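Local coordinates for aldehyde dehydrogenase (Burkholderia thailandensis, PDB 5J6B), which probably catalyses the oxidation of aldehydes to carboxylic acids with a nicotinamide cofactor, and is captured here in covalent complex with NADPH, at residues A[298-303]-A[402-407]; A[307-312]-A[393-398]. All blocks are in the same frame, centred on the assembly; numbering follows the deposited sequence.

Contact 1: A[298-303]-A[402-407]; sequences RIIAHA and DDALAR
Arg298 and Ile300 of strand 298-302 meet Ala404 and Arg407 of helix 401-409. This is strand-helix packing in the alpha/beta catalytic domain of the aldehyde dehydrogenase fold. The helix belongs to the beta-alpha-beta crossover from strand 392-398 to strand 416-420 and passes over strand 298-302 on the way. The axes of the two short segments run antiparallel and come within 9.6 Å.

The polar link is one hydrogen bond. Arg298 NH1 donates to the backbone O of Arg407 at 2.7 Å, with an N-H...O angle of 150°. The oxygen lies at the guanidinium edge, in its plane, but NH1 stands 38° above the carbonyl plane. A bend at chi3 (-77°) turns the guanidinium to this position. Its NH2 reaches Val408 O, so two backbone oxygens near the C-terminal end of helix 401-409 are bound by this one group, whose positive charge probably suits the helix dipole. NE reaches Asn261 O, and NH1 also bonds Tyr384 OH.

The apolar link comes from the two branches of Ile300. CD1 touches Arg407 CB at 3.9 Å. CG2 faces Ala404 CB at 4.2 Å. Phe398 also covers both Ile300 and Ala404.

A salt bridge within the helix holds the end of Arg407: its extended chain runs back one turn and grips Asp403 side-on. NH1 forms a second salt bridge, with Glu396 of strand 392-398. Asp403 OD2 takes both main bonds: Arg407 NH2 approaches its syn lone pair at 2.9 Å, and Arg407 NE comes from above the carboxylate plane at 3.0 Å.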
loop_
_atom_site.group_PDB
_atom_site.type_symbol
_atom_site.label_atom_id
_atom_site.label_comp_id
_atom_site.label_asym_id
_atom_site.label_seq_id
_atom_site.Cartn_x
_atom_site.Cartn_y
_atom_site.Cartn_z
ATOM N N ARG A 298 13.999 -3.370 -33.820
ATOM C CA ARG A 298 13.355 -4.414 -34.607
ATOM C C ARG A 298 11.866 -4.117 -34.728
ATOM O O ARG A 298 11.195 -3.881 -33.722
ATOM C CB ARG A 298 13.575 -5.787 -33.960
ATOM C CG ARG A 298 15.053 -6.141 -33.747
ATOM C CD ARG A 298 15.164 -7.514 -33.065
ATOM N NE ARG A 298 14.863 -7.452 -31.634
ATOM C CZ ARG A 298 14.254 -8.421 -30.951
ATOM N NH1 ARG A 298 13.852 -9.518 -31.577
ATOM N NH2 ARG A 298 14.035 -8.284 -29.644
ATOM N N ILE A 299 11.351 -4.125 -35.951
ATOM C CA ILE A 299 9.931 -3.915 -36.201
ATOM C C ILE A 299 9.367 -5.211 -36.757
ATOM O O ILE A 299 9.830 -5.693 -37.794
ATOM C CB ILE A 299 9.688 -2.754 -37.177
ATOM C CG1 ILE A 299 10.324 -1.466 -36.630
ATOM C CG2 ILE A 299 8.187 -2.598 -37.426
ATOM C CD1 ILE A 299 10.469 -0.360 -37.663
ATOM N N ILE A 300 8.352 -5.751 -36.080
ATOM C CA ILE A 300 7.762 -7.055 -36.379
ATOM C C ILE A 300 6.306 -6.790 -36.747
ATOM O O ILE A 300 5.467 -6.565 -35.866
ATOM C CB ILE A 300 7.876 -8.012 -35.183
ATOM C CG1 ILE A 300 9.343 -8.157 -34.748
ATOM C CG2 ILE A 300 7.253 -9.376 -35.501
ATOM C CD1 ILE A 300 9.533 -8.746 -33.340
ATOM N N ALA A 301 5.996 -6.796 -38.046
ATOM C CA ALA A 301 4.720 -6.307 -38.554
ATOM C C ALA A 301 3.907 -7.431 -39.176
ATOM O O ALA A 301 4.443 -8.255 -39.927
ATOM C CB ALA A 301 4.933 -5.201 -39.594
ATOM N N HIS A 302 2.605 -7.431 -38.889
ATOM C CA HIS A 302 1.720 -8.480 -39.379
ATOM C C HIS A 302 1.539 -8.389 -40.893
ATOM O O HIS A 302 1.427 -7.296 -41.464
ATOM C CB HIS A 302 0.354 -8.399 -38.688
ATOM C CG HIS A 302 -0.476 -9.635 -38.864
ATOM N ND1 HIS A 302 -1.236 -9.872 -39.991
ATOM C CD2 HIS A 302 -0.658 -10.708 -38.059
ATOM C CE1 HIS A 302 -1.854 -11.033 -39.872
ATOM N NE2 HIS A 302 -1.515 -11.566 -38.713
ATOM N N ALA A 303 1.489 -9.562 -41.531
ATOM C CA ALA A 303 1.354 -9.664 -42.981
ATOM C C ALA A 303 0.176 -8.859 -43.517
ATOM O O ALA A 303 0.246 -8.329 -44.628
ATOM C CB ALA A 303 1.206 -11.145 -43.374
ATOM N N ASP A 402 1.808 -15.753 -31.560
ATOM C CA ASP A 402 2.803 -16.399 -30.702
ATOM C C ASP A 402 4.193 -16.358 -31.328
ATOM O O ASP A 402 5.194 -16.257 -30.611
ATOM C CB ASP A 402 2.412 -17.843 -30.395
ATOM C CG ASP A 402 1.346 -17.937 -29.321
ATOM O OD1 ASP A 402 1.309 -17.076 -28.415
ATOM O OD2 ASP A 402 0.530 -18.862 -29.395
ATOM N N ASP A 403 4.274 -16.453 -32.655
ATOM C CA ASP A 403 5.559 -16.323 -33.329
ATOM C C ASP A 403 6.128 -14.911 -33.164
ATOM O O ASP A 403 7.332 -14.743 -32.956
ATOM C CB ASP A 403 5.396 -16.695 -34.803
ATOM C CG ASP A 403 6.666 -16.477 -35.611
ATOM O OD1 ASP A 403 7.761 -16.800 -35.109
ATOM O OD2 ASP A 403 6.564 -15.990 -36.752
ATOM N N ALA A 404 5.267 -13.890 -33.219
ATOM C CA ALA A 404 5.701 -12.516 -32.968
ATOM C C ALA A 404 6.299 -12.365 -31.572
ATOM O O ALA A 404 7.354 -11.742 -31.400
ATOM C CB ALA A 404 4.524 -11.557 -33.141
ATOM N N LEU A 405 5.616 -12.907 -30.558
ATOM C CA LEU A 405 6.110 -12.833 -29.182
ATOM C C LEU A 405 7.451 -13.543 -29.031
ATOM O O LEU A 405 8.362 -13.032 -28.363
ATOM C CB LEU A 405 5.081 -13.452 -28.225
ATOM C CG LEU A 405 3.728 -12.737 -28.133
ATOM C CD1 LEU A 405 2.777 -13.494 -27.203
ATOM C CD2 LEU A 405 3.887 -11.262 -27.690
ATOM N N ALA A 406 7.573 -14.740 -29.621
ATOM C CA ALA A 406 8.838 -15.472 -29.601
ATOM C C ALA A 406 9.957 -14.680 -30.269
ATOM O O ALA A 406 11.107 -14.718 -29.812
ATOM C CB ALA A 406 8.673 -16.833 -30.282
ATOM N N ARG A 407 9.644 -13.951 -31.351
ATOM C CA ARG A 407 10.676 -13.150 -32.006
ATOM C C ARG A 407 11.157 -12.015 -31.103
ATOM O O ARG A 407 12.362 -11.739 -31.049
ATOM C CB ARG A 407 10.169 -12.594 -33.337
ATOM C CG ARG A 407 9.921 -13.657 -34.408
ATOM C CD ARG A 407 9.449 -13.003 -35.678
ATOM N NE ARG A 407 8.773 -13.911 -36.600
ATOM C CZ ARG A 407 8.785 -13.759 -37.921
ATOM N NH1 ARG A 407 9.459 -12.750 -38.457
ATOM N NH2 ARG A 407 8.142 -14.612 -38.705
#

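Contact 2: A[307-312]-A[393-398]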
loop_
_atom_site.group_PDB
_atom_site.type_symbol
_atom_site.label_atom_id
_atom_site.label_comp_id
_atom_site.label_asym_id
_atom_site.label_seq_id
_atom_site.Cartn_x
_atom_site.Cartn_y
_atom_site.Cartn_z
ATOM N N ASP A 307 2.633 -4.524 -46.225
ATOM C CA ASP A 307 2.962 -3.751 -47.418
ATOM C C ASP A 307 2.644 -2.274 -47.227
ATOM O O ASP A 307 3.432 -1.408 -47.628
ATOM C CB ASP A 307 2.214 -4.298 -48.633
ATOM C CG ASP A 307 2.674 -5.682 -49.033
ATOM O OD1 ASP A 307 3.800 -6.086 -48.668
ATOM O OD2 ASP A 307 1.896 -6.366 -49.728
ATOM N N ALA A 308 1.497 -1.964 -46.613
ATOM C CA ALA A 308 1.150 -0.560 -46.397
ATOM C C ALA A 308 2.091 0.089 -45.386
ATOM O O ALA A 308 2.552 1.219 -45.595
ATOM C CB ALA A 308 -0.314 -0.446 -45.956
ATOM N N LEU A 309 2.406 -0.621 -44.295
ATOM C CA LEU A 309 3.342 -0.099 -43.298
ATOM C C LEU A 309 4.720 0.125 -43.898
ATOM O O LEU A 309 5.371 1.143 -43.619
ATOM C CB LEU A 309 3.450 -1.065 -42.115
ATOM C CG LEU A 309 4.402 -0.606 -41.008
ATOM C CD1 LEU A 309 3.656 0.273 -40.013
ATOM C CD2 LEU A 309 5.059 -1.762 -40.297
ATOM N N ARG A 310 5.179 -0.822 -44.726
ATOM C CA ARG A 310 6.510 -0.739 -45.319
ATOM C C ARG A 310 6.652 0.495 -46.204
ATOM O O ARG A 310 7.661 1.212 -46.137
ATOM C CB ARG A 310 6.794 -2.010 -46.121
ATOM C CG ARG A 310 8.132 -2.020 -46.859
ATOM C CD ARG A 310 8.085 -3.030 -48.009
ATOM N NE ARG A 310 9.410 -3.374 -48.515
ATOM C CZ ARG A 310 9.987 -2.807 -49.572
ATOM N NH1 ARG A 310 9.361 -1.852 -50.252
ATOM N NH2 ARG A 310 11.199 -3.195 -49.949
ATOM N N GLU A 311 5.649 0.755 -47.048
ATOM C CA GLU A 311 5.706 1.919 -47.923
ATOM C C GLU A 311 5.709 3.208 -47.110
ATOM O O GLU A 311 6.498 4.120 -47.381
ATOM C CB GLU A 311 4.532 1.899 -48.901
ATOM C CG GLU A 311 4.458 3.130 -49.781
ATOM C CD GLU A 311 3.343 3.050 -50.807
ATOM O OE1 GLU A 311 2.160 3.084 -50.405
ATOM O OE2 GLU A 311 3.647 2.943 -52.015
ATOM N N LYS A 312 4.830 3.302 -46.109
ATOM C CA LYS A 312 4.780 4.501 -45.275
ATOM C C LYS A 312 6.064 4.675 -44.466
ATOM O O LYS A 312 6.520 5.805 -44.237
ATOM C CB LYS A 312 3.573 4.444 -44.337
ATOM C CG LYS A 312 2.217 4.736 -44.988
ATOM C CD LYS A 312 1.067 4.211 -44.073
ATOM C CE LYS A 312 -0.296 4.308 -44.759
ATOM N NZ LYS A 312 -0.615 5.710 -45.169
ATOM N N ALA A 393 16.958 0.500 -38.169
ATOM C CA ALA A 393 15.865 -0.368 -37.750
ATOM C C ALA A 393 15.685 -1.477 -38.776
ATOM O O ALA A 393 15.999 -1.308 -39.959
ATOM C CB ALA A 393 14.540 0.399 -37.556
ATOM N N LEU A 394 15.189 -2.622 -38.299
ATOM C CA LEU A 394 15.041 -3.831 -39.100
ATOM C C LEU A 394 13.568 -4.212 -39.143
ATOM O O LEU A 394 12.917 -4.289 -38.098
ATOM C CB LEU A 394 15.855 -4.986 -38.513
ATOM C CG LEU A 394 17.210 -4.620 -37.918
ATOM C CD1 LEU A 394 17.877 -5.857 -37.329
ATOM C CD2 LEU A 394 18.092 -3.969 -38.972
ATOM N N LEU A 395 13.053 -4.450 -40.344
ATOM C CA LEU A 395 11.646 -4.777 -40.546
ATOM C C LEU A 395 11.509 -6.264 -40.865
ATOM O O LEU A 395 12.162 -6.769 -41.780
ATOM C CB LEU A 395 11.056 -3.919 -41.672
ATOM C CG LEU A 395 9.599 -4.184 -42.093
ATOM C CD1 LEU A 395 8.611 -3.977 -40.945
ATOM C CD2 LEU A 395 9.230 -3.297 -43.275
ATOM N N GLU A 396 10.682 -6.970 -40.100
ATOM C CA GLU A 396 10.386 -8.363 -40.399
ATOM C C GLU A 396 8.879 -8.571 -40.317
ATOM O O GLU A 396 8.140 -7.745 -39.772
ATOM C CB GLU A 396 11.133 -9.328 -39.458
ATOM C CG GLU A 396 10.744 -9.195 -37.978
ATOM C CD GLU A 396 11.606 -10.057 -37.061
ATOM O OE1 GLU A 396 12.313 -9.502 -36.183
ATOM O OE2 GLU A 396 11.583 -11.296 -37.225
ATOM N N ARG A 397 8.441 -9.701 -40.858
ATOM C CA ARG A 397 7.045 -9.983 -41.146
ATOM C C ARG A 397 6.593 -11.214 -40.371
ATOM O O ARG A 397 7.330 -12.203 -40.284
ATOM C CB ARG A 397 6.879 -10.215 -42.653
ATOM C CG ARG A 397 5.481 -10.466 -43.174
ATOM C CD ARG A 397 5.582 -10.707 -44.681
ATOM N NE ARG A 397 4.299 -11.076 -45.261
ATOM C CZ ARG A 397 3.681 -10.395 -46.222
ATOM N NH1 ARG A 397 4.232 -9.297 -46.741
ATOM N NH2 ARG A 397 2.509 -10.830 -46.677
ATOM N N PHE A 398 5.381 -11.169 -39.818
ATOM C CA PHE A 398 4.821 -12.346 -39.148
ATOM C C PHE A 398 3.335 -12.451 -39.461
ATOM O O PHE A 398 2.737 -11.556 -40.065
ATOM C CB PHE A 398 5.025 -12.299 -37.623
ATOM C CG PHE A 398 3.998 -11.458 -36.893
ATOM C CD1 PHE A 398 4.108 -10.068 -36.863
ATOM C CD2 PHE A 398 2.926 -12.058 -36.244
ATOM C CE1 PHE A 398 3.162 -9.299 -36.189
ATOM C CE2 PHE A 398 1.969 -11.301 -35.578
ATOM C CZ PHE A 398 2.083 -9.927 -35.544
#
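Leu395 of strand 392-398 points at helix 303-319 and fits against Arg310 and Leu309. Its CG lies anti to the backbone N (chi1 176°), which carries both methyls out toward the helix. CD2 sits against the aliphatic base of Arg310, 4.0 Å from its CG and 4.0 Å from its CB. The two side chains cross at about a right angle, so the methyl meets the flank of the arginine chain and not its charged end. That chain runs on, extended, and its NH2 forms a salt bridge with Glu375 of strand 368-375. The other methyl, Leu395 CD1, faces Leu309 CD2 at 4.2 Å.

One turn back along the helix, Asp307 turns its carboxylate toward Arg397. OD1 of Asp307 lies 3.8 Å from NH1 of Arg397, a long salt bridge. The oxygen is at the guanidinium edge, near its plane, yet the carboxylate and guanidinium planes are 56° apart. Both residues are exposed, and at this length the pair is probably a weak tie.

The axes of the two short segments are nearly antiparallel and come within 10.6 Å. Leu309 also packs on Ala301 of strand 298-302 and on Leu274 and Val278 of helix 274-286. Helix 303-319 thus packs over strands 298-302 and 392-398, running nearly antiparallel to the latter, on the sheet face opposite helix 401-409.

How the contacts relate
Following the chain from the N terminus, strand 298-302 comes first and leads directly into helix 303-319. About eighty residues later the chain returns as strand 392-398, where contact 2 closes the inner loop. Helix 401-409 follows directly, and contact 1 closes the outer loop, so contact 2 is nested inside contact 1. The two strands are parallel neighbours in one sheet, joined by backbone hydrogen bonds at Ile299. Each contact sets one strand against the helix that follows the other strand. The helices cover opposite faces, so the two contacts join the three layers of an alpha-beta-alpha sandwich in the catalytic domain.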